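Local structure of ochratoxinase (Aspergillus niger, 4C65) at residues A142-A147 against F220-P225; G209-R214 against H245-A250. The protein is a zinc-dependent, homooctameric carboxypeptidase that hydrolyses the mycotoxin ochratoxin A to ochratoxin alpha and L-phenylalanine. All coordinates share one frame; numbering follows the deposited sequence.

Contact 1: A142-A147 against F220-P225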
loop_
_atom_site.group_PDB
_atom_site.type_symbol
_atom_site.label_atom_id
_atom_site.label_comp_id
_atom_site.label_asym_id
_atom_site.label_seq_id
_atom_site.Cartn_x
_atom_site.Cartn_y
_atom_site.Cartn_z
ATOM N N ALA A 142 -14.351 12.475 -17.514
ATOM C CA ALA A 142 -15.788 12.430 -17.247
ATOM C C ALA A 142 -15.929 11.862 -15.847
ATOM O O ALA A 142 -15.217 10.905 -15.501
ATOM C CB ALA A 142 -16.500 11.536 -18.252
ATOM N N LEU A 143 -16.806 12.460 -15.045
ATOM C CA LEU A 143 -17.056 11.960 -13.717
ATOM C C LEU A 143 -18.216 10.961 -13.709
ATOM O O LEU A 143 -19.266 11.217 -14.270
ATOM C CB LEU A 143 -17.369 13.094 -12.756
ATOM C CG LEU A 143 -16.440 14.296 -12.654
ATOM C CD1 LEU A 143 -16.757 15.070 -11.385
ATOM C CD2 LEU A 143 -14.980 13.905 -12.655
ATOM N N SER A 144 -18.018 9.838 -13.027
ATOM C CA SER A 144 -19.003 8.787 -12.936
ATOM C C SER A 144 -19.015 8.173 -11.556
ATOM O O SER A 144 -18.008 8.147 -10.857
ATOM C CB SER A 144 -18.689 7.713 -13.951
ATOM O OG SER A 144 -19.628 6.662 -13.925
ATOM N N GLN A 145 -20.176 7.702 -11.138
ATOM C CA GLN A 145 -20.264 6.863 -9.957
ATOM C C GLN A 145 -19.726 5.475 -10.304
ATOM O O GLN A 145 -19.677 5.107 -11.467
ATOM C CB GLN A 145 -21.716 6.768 -9.464
ATOM C CG GLN A 145 -22.692 6.258 -10.512
ATOM C CD GLN A 145 -23.947 5.743 -9.906
ATOM O OE1 GLN A 145 -24.906 6.486 -9.702
ATOM N NE2 GLN A 145 -23.965 4.458 -9.604
ATOM N N THR A 146 -19.357 4.720 -9.274
ATOM C CA THR A 146 -19.164 3.293 -9.412
ATOM C C THR A 146 -20.432 2.697 -10.000
ATOM O O THR A 146 -21.544 3.061 -9.621
ATOM C CB THR A 146 -18.857 2.645 -8.050
ATOM O OG1 THR A 146 -17.571 3.071 -7.614
ATOM C CG2 THR A 146 -18.861 1.130 -8.138
ATOM N N ALA A 147 -20.252 1.802 -10.971
ATOM C CA ALA A 147 -21.404 1.222 -11.721
ATOM C C ALA A 147 -22.166 2.253 -12.554
ATOM O O ALA A 147 -23.312 2.050 -12.924
ATOM C CB ALA A 147 -22.365 0.491 -10.778
ATOM N N PHE A 220 -32.377 5.306 -16.078
ATOM C CA PHE A 220 -32.162 5.577 -14.664
ATOM C C PHE A 220 -31.120 6.661 -14.461
ATOM O O PHE A 220 -30.132 6.749 -15.187
ATOM C CB PHE A 220 -31.717 4.320 -13.898
ATOM C CG PHE A 220 -32.638 3.148 -14.028
ATOM C CD1 PHE A 220 -33.996 3.310 -14.300
ATOM C CD2 PHE A 220 -32.139 1.848 -13.851
ATOM C CE1 PHE A 220 -34.805 2.217 -14.430
ATOM C CE2 PHE A 220 -32.956 0.750 -13.975
ATOM C CZ PHE A 220 -34.296 0.937 -14.261
ATOM N N ALA A 221 -31.364 7.498 -13.467
ATOM C CA ALA A 221 -30.475 8.596 -13.131
ATOM C C ALA A 221 -29.225 8.041 -12.490
ATOM O O ALA A 221 -29.237 6.930 -11.977
ATOM C CB ALA A 221 -31.169 9.560 -12.168
ATOM N N GLN A 222 -28.141 8.807 -12.551
ATOM C CA GLN A 222 -26.857 8.415 -11.936
ATOM C C GLN A 222 -26.285 9.561 -11.129
ATOM O O GLN A 222 -26.472 10.727 -11.493
ATOM C CB GLN A 222 -25.860 7.977 -12.996
ATOM C CG GLN A 222 -26.131 6.594 -13.541
ATOM C CD GLN A 222 -25.050 6.107 -14.466
ATOM O OE1 GLN A 222 -24.022 6.758 -14.679
ATOM N NE2 GLN A 222 -25.308 4.973 -15.076
ATOM N N PHE A 223 -25.572 9.202 -10.053
ATOM C CA PHE A 223 -25.226 10.106 -8.942
ATOM C C PHE A 223 -26.497 10.467 -8.171
ATOM O O PHE A 223 -27.583 10.467 -8.718
ATOM C CB PHE A 223 -24.523 11.386 -9.423
ATOM C CG PHE A 223 -23.051 11.211 -9.725
ATOM C CD1 PHE A 223 -22.172 10.824 -8.731
ATOM C CD2 PHE A 223 -22.540 11.506 -10.989
ATOM C CE1 PHE A 223 -20.821 10.703 -8.998
ATOM C CE2 PHE A 223 -21.196 11.372 -11.258
ATOM C CZ PHE A 223 -20.347 10.965 -10.267
ATOM N N SER A 224 -26.341 10.760 -6.889
ATOM C CA SER A 224 -27.407 11.291 -6.081
ATOM C C SER A 224 -27.562 12.768 -6.403
ATOM O O SER A 224 -26.608 13.400 -6.812
ATOM C CB SER A 224 -27.069 11.142 -4.595
ATOM O OG SER A 224 -25.966 11.940 -4.237
ATOM N N PRO A 225 -28.747 13.333 -6.131
ATOM C CA PRO A 225 -28.895 14.789 -6.193
ATOM C C PRO A 225 -27.894 15.534 -5.303
ATOM O O PRO A 225 -27.438 16.590 -5.685
ATOM C CB PRO A 225 -30.340 15.027 -5.713
ATOM C CG PRO A 225 -31.059 13.762 -6.019
ATOM C CD PRO A 225 -30.026 12.658 -5.842
HETATM O O HOH W 1 -22.284 8.386 -12.974
#
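Gln145 accepts the backbone N-H of Phe223 with its amide and lays its CB over one face of the Phe223 ring. Its CG sits between the backbone N and the carbonyl carbon (chi1 56°); beyond it the chain is extended, and the amide is turned so that OE1 meets the N-H of Phe223. That bond, Phe223 N to Gln145 OE1, is 2.8 Å long, nearly straight at 170°, and lies in the carbonyl plane on a lone pair. The other end of the amide turns back: NE2 of Gln145 donates to O of Thr146 at 2.8 Å, so both ends fix the rotation of the group. Gln145 CB stands 4.0 Å above the Phe223 ring plane, off toward the rim. The ring's tip presses on the main chain, CZ of Phe223 coming 3.4 Å from Ser144 C, while Leu143 O lies at its edge. A water bridges the two segments, accepting from Gln145 N and donating to Gln222 OE1, which also takes the N-H of His149. Next in the chain, Ser224 is the N-cap of helix 225-237. The whole is buried loop packing in an amidohydrolase TIM barrel, where strand 142-144 runs out beside strand 203-206, which carries the zinc ligand Lys204.

Contact 2: G209-R214 against H245-A250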
loop_
_atom_site.group_PDB
_atom_site.type_symbol
_atom_site.label_atom_id
_atom_site.label_comp_id
_atom_site.label_asym_id
_atom_site.label_seq_id
_atom_site.Cartn_x
_atom_site.Cartn_y
_atom_site.Cartn_z
ATOM N N GLY A 209 -27.596 6.276 -17.328
ATOM C CA GLY A 209 -26.980 5.152 -17.981
ATOM C C GLY A 209 -26.607 5.422 -19.420
ATOM O O GLY A 209 -26.977 6.440 -19.997
ATOM N N GLY A 210 -25.874 4.475 -19.994
ATOM C CA GLY A 210 -25.394 4.559 -21.351
ATOM C C GLY A 210 -26.454 4.146 -22.337
ATOM O O GLY A 210 -27.386 3.413 -21.990
ATOM N N VAL A 211 -26.279 4.613 -23.579
ATOM C CA VAL A 211 -27.258 4.430 -24.667
ATOM C C VAL A 211 -27.506 2.943 -24.965
ATOM O O VAL A 211 -28.648 2.541 -25.213
ATOM C CB VAL A 211 -26.874 5.240 -25.948
ATOM C CG1 VAL A 211 -25.637 4.682 -26.668
ATOM C CG2 VAL A 211 -28.050 5.331 -26.909
ATOM N N MET A 212 -26.438 2.140 -24.919
ATOM C CA MET A 212 -26.515 0.686 -25.015
ATOM C C MET A 212 -27.080 0.244 -23.602
ATOM O O MET A 212 -26.551 0.591 -22.519
ATOM C CB MET A 212 -25.128 0.078 -25.329
ATOM C CG MET A 212 -24.974 -0.945 -26.492
ATOM S SD MET A 212 -25.867 -0.737 -28.035
ATOM C CE MET A 212 -25.167 0.772 -28.652
ATOM N N SER A 213 -28.216 -0.441 -23.586
ATOM C CA SER A 213 -28.910 -0.784 -22.303
ATOM C C SER A 213 -28.390 -2.110 -21.720
ATOM O O SER A 213 -29.157 -2.918 -21.214
ATOM C CB SER A 213 -30.439 -0.780 -22.532
ATOM O OG SER A 213 -31.193 -0.795 -21.328
ATOM N N ARG A 214 -27.067 -2.275 -21.762
ATOM C CA ARG A 214 -26.398 -3.529 -21.468
ATOM C C ARG A 214 -26.006 -3.695 -19.983
ATOM O O ARG A 214 -26.386 -4.678 -19.331
ATOM C CB ARG A 214 -25.141 -3.650 -22.369
ATOM C CG ARG A 214 -25.178 -3.302 -23.870
ATOM C CD ARG A 214 -26.447 -3.768 -24.584
ATOM N NE ARG A 214 -26.916 -5.077 -24.159
ATOM C CZ ARG A 214 -26.396 -6.267 -24.448
ATOM N NH1 ARG A 214 -25.325 -6.393 -25.213
ATOM N NH2 ARG A 214 -26.981 -7.360 -23.963
ATOM N N HIS A 245 -24.283 14.117 -19.270
ATOM C CA HIS A 245 -24.773 13.011 -20.071
ATOM C C HIS A 245 -26.106 12.554 -19.497
ATOM O O HIS A 245 -26.159 12.028 -18.389
ATOM C CB HIS A 245 -23.734 11.895 -20.057
ATOM C CG HIS A 245 -24.220 10.578 -20.562
ATOM N ND1 HIS A 245 -23.814 10.069 -21.773
ATOM C CD2 HIS A 245 -24.992 9.619 -19.991
ATOM C CE1 HIS A 245 -24.357 8.878 -21.955
ATOM N NE2 HIS A 245 -25.069 8.575 -20.883
ATOM N N VAL A 246 -27.187 12.767 -20.246
ATOM C CA VAL A 246 -28.543 12.340 -19.831
ATOM C C VAL A 246 -29.371 11.734 -20.964
ATOM O O VAL A 246 -29.422 12.264 -22.080
ATOM C CB VAL A 246 -29.350 13.507 -19.212
ATOM C CG1 VAL A 246 -28.822 13.852 -17.834
ATOM C CG2 VAL A 246 -29.320 14.738 -20.102
ATOM N N HIS A 247 -30.035 10.629 -20.678
ATOM C CA HIS A 247 -30.971 10.044 -21.625
ATOM C C HIS A 247 -32.363 10.082 -21.014
ATOM O O HIS A 247 -33.210 10.886 -21.431
ATOM C CB HIS A 247 -30.559 8.607 -21.991
ATOM C CG HIS A 247 -29.375 8.535 -22.907
ATOM N ND1 HIS A 247 -29.421 8.961 -24.219
ATOM C CD2 HIS A 247 -28.112 8.103 -22.704
ATOM C CE1 HIS A 247 -28.237 8.805 -24.778
ATOM N NE2 HIS A 247 -27.425 8.279 -23.881
ATOM N N GLY A 248 -32.600 9.235 -20.021
ATOM C CA GLY A 248 -33.911 9.157 -19.399
ATOM C C GLY A 248 -34.298 10.453 -18.718
ATOM O O GLY A 248 -33.439 11.204 -18.267
ATOM N N LYS A 249 -35.606 10.697 -18.614
ATOM C CA LYS A 249 -36.107 11.902 -17.965
ATOM C C LYS A 249 -35.661 12.040 -16.486
ATOM O O LYS A 249 -35.340 13.148 -16.036
ATOM C CB LYS A 249 -37.626 11.971 -18.062
ATOM C CG LYS A 249 -38.134 13.360 -17.766
ATOM C CD LYS A 249 -39.592 13.557 -18.111
ATOM C CE LYS A 249 -40.070 14.855 -17.473
ATOM N NZ LYS A 249 -41.455 15.166 -17.878
ATOM N N ALA A 250 -35.618 10.934 -15.744
ATOM C CA ALA A 250 -35.106 10.957 -14.346
ATOM C C ALA A 250 -33.740 11.661 -14.275
ATOM O O ALA A 250 -33.526 12.542 -13.436
ATOM C CB ALA A 250 -35.002 9.552 -13.778
#
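His245 and His247 both reach the carbonyl of Gly209, from different first torsions. In His245 CG is anti to the backbone N (chi1 166°); in His247 it is anti to the carbonyl carbon (chi1 -74°), beside the N. The two rings meet the same oxygen with different edge atoms. NE2 of His245 donates to Gly209 O at 3.0 Å with an N-H...O angle of 159°. The oxygen lies almost in the imidazole plane, whereas the donor stands well above the carbonyl plane. His247 meets that oxygen in plane with a carbon, its CD2 being 3.4 Å from Gly209 O. Further round the same ring, NE2 of His247 is 3.7 Å from CB of Val211, and CE1 of His247 is 4.1 Å from Val211 CG2; the two side chains cross obliquely. Val211 also touches Leu313 of helix 304-327. The other nitrogen of His247, ND1, is hydrogen-bonded to Ser267 OG, and the ring stacks on that of His265, a ligand of the second zinc.

His245 binds that same zinc. Because its NE2 is taken up as a donor to Gly209 O, ND1 is probably the nitrogen it offers to the metal. The main-chain carbonyl then acts as a second-shell acceptor: it helps to fix the rotation of the imidazole, together with the stacked ring of His149, and, by pulling on the N-H, would be expected to make the ring a somewhat stronger electron donor to zinc.

The four segments alternate along the chain: 142-147, 209-214, 220-225, 245-250. One long loop, between strand 203-206 and helix 225-237, supplies a segment to each contact, and the centres of the two contacts lie about 11 Å apart. They also touch directly, Gln222 NE2 being 3.4 Å from Gly209 CA. Asp216, midway in that loop, ties them together: one carboxylate oxygen takes Gln222 NE2, the other Gly210 N. His149, whose N-H meets Gln222 in contact 1, also stacks its ring on His245. Contact 1 seats the loop's later part against the end of strand 142-144 and the residues after it, contact 2 its start against the end of strand 242-246 and the following turn, so the loop is probably held beside the zinc site.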